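Local coordinates for probable ribose-5-phosphate isomerase B (Mycoplasma genitalium, PDB 6MU0), which probably interconverts ribulose 5-phosphate and ribose 5-phosphate in the non-oxidative stage of the pentose phosphate pathway, at residues D125-N128 against I129-V132. Numbering follows the deposited sequence.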
loop_
_atom_site.group_PDB
_atom_site.type_symbol
_atom_site.label_atom_id
_atom_site.label_comp_id
_atom_site.label_asym_id
_atom_site.label_seq_id
_atom_site.Cartn_x
_atom_site.Cartn_y
_atom_site.Cartn_z
ATOM N N ASP A 125 14.422 -6.903 2.798
ATOM C CA ASP A 125 13.688 -7.259 1.585
ATOM C C ASP A 125 12.864 -8.518 1.794
ATOM O O ASP A 125 11.706 -8.590 1.367
ATOM C CB ASP A 125 14.659 -7.516 0.435
ATOM C CG ASP A 125 15.408 -6.283 0.003
ATOM O OD1 ASP A 125 15.064 -5.163 0.440
ATOM O OD2 ASP A 125 16.358 -6.440 -0.791
ATOM N N SER A 126 13.458 -9.534 2.423
ATOM C CA SER A 126 12.751 -10.788 2.640
ATOM C C SER A 126 11.495 -10.577 3.470
ATOM O O SER A 126 10.425 -11.100 3.139
ATOM C CB SER A 126 13.671 -11.796 3.317
ATOM O OG SER A 126 12.937 -12.971 3.590
ATOM N N GLU A 127 11.606 -9.823 4.567
ATOM C CA GLU A 127 10.439 -9.589 5.412
ATOM C C GLU A 127 9.379 -8.784 4.672
ATOM O O GLU A 127 8.177 -9.053 4.808
ATOM C CB GLU A 127 10.846 -8.881 6.704
ATOM C CG GLU A 127 9.699 -8.679 7.689
ATOM C CD GLU A 127 9.399 -9.909 8.518
ATOM O OE1 GLU A 127 10.082 -10.938 8.339
ATOM O OE2 GLU A 127 8.481 -9.840 9.360
ATOM N N ASN A 128 9.804 -7.794 3.880
ATOM C CA ASN A 128 8.839 -7.015 3.109
ATOM C C ASN A 128 8.086 -7.878 2.097
ATOM O O ASN A 128 6.881 -7.698 1.906
ATOM C CB ASN A 128 9.522 -5.808 2.472
ATOM C CG ASN A 128 9.555 -4.620 3.410
ATOM O OD1 ASN A 128 8.585 -4.378 4.128
ATOM N ND2 ASN A 128 10.667 -3.880 3.420
ATOM N N ILE A 129 8.768 -8.820 1.438
ATOM C CA ILE A 129 8.056 -9.729 0.537
ATOM C C ILE A 129 7.024 -10.550 1.303
ATOM O O ILE A 129 5.899 -10.760 0.833
ATOM C CB ILE A 129 9.054 -10.624 -0.219
ATOM C CG1 ILE A 129 9.793 -9.817 -1.289
ATOM C CG2 ILE A 129 8.345 -11.823 -0.840
ATOM C CD1 ILE A 129 8.923 -9.415 -2.474
ATOM N N LYS A 130 7.393 -11.037 2.490
ATOM C CA LYS A 130 6.446 -11.815 3.288
ATOM C C LYS A 130 5.248 -10.973 3.705
ATOM O O LYS A 130 4.111 -11.463 3.734
ATOM C CB LYS A 130 7.141 -12.376 4.525
ATOM C CG LYS A 130 8.216 -13.384 4.197
ATOM C CD LYS A 130 9.058 -13.712 5.412
ATOM C CE LYS A 130 10.291 -14.493 5.014
ATOM N NZ LYS A 130 11.178 -14.696 6.190
ATOM N N ILE A 131 5.494 -9.711 4.059
ATOM C CA ILE A 131 4.411 -8.797 4.408
ATOM C C ILE A 131 3.460 -8.632 3.230
ATOM O O ILE A 131 2.236 -8.736 3.374
ATOM C CB ILE A 131 5.002 -7.453 4.864
ATOM C CG1 ILE A 131 5.666 -7.599 6.241
ATOM C CG2 ILE A 131 3.946 -6.351 4.838
ATOM C CD1 ILE A 131 6.561 -6.434 6.612
ATOM N N VAL A 132 4.019 -8.360 2.047
ATOM C CA VAL A 132 3.209 -8.217 0.838
ATOM C C VAL A 132 2.379 -9.471 0.597
ATOM O O VAL A 132 1.168 -9.401 0.356
ATOM C CB VAL A 132 4.107 -7.884 -0.368
ATOM C CG1 VAL A 132 3.317 -7.971 -1.662
ATOM C CG2 VAL A 132 4.709 -6.492 -0.227
HETATM O O HOH W 1 12.175 -12.250 6.913
#
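K130 and E127 meet on the outer face of the helix through a water rather than directly, in the conformer of E127 described here. The ammonium NZ of K130 stays 4.5 Å from OE1 of E127, too far apart for a direct ion pair. A water bridges the two, accepting from K130 NZ at 2.7 Å. The same water donates to E127 OE1 at 2.9 Å. E127 has a second conformer, so the bridge may not always be present. The lysine chain, stretched out past CG, runs back along the preceding turn: CG packs on the carbonyl oxygen of S126, and CE reaches the hydroxyl OG of S126 at 3.4 Å. The same hydroxyl makes a weak, long contact with the water.

The glutamate crosses the lysine at about a right angle. Its CG stands anti to the backbone N (chi1 -176°), and a bend at chi2 (81°) turns the carboxylate so that one oxygen meets the water while OE2 accepts from the backbone N of E101. CG of E127 also lies 4.0 Å from CD1 of I131. On the buried side N128 and I131 lie alongside each other with their ends turned the same way, OD1 of N128 lying 3.8 Å from CD1 of I131; the amide is held from its other end, ND2 donating to the carbonyl of S119.

Beneath these side chains, four successive i to i+4 backbone bonds, from I129 N to D125 O through V132 N to N128 O, set the spacing of the turns. T124 OG1 is hydrogen-bonded to E127 N just ahead of the first turn. D125, N128 and I129 pack on helix 22-34, while I131 and V132 cover L116 of strand 115-117. This is the amphipathic first part of helix 125-137, which flanks the parallel sheet of a Rossmann-like alpha/beta fold in the LacAB/RpiB family.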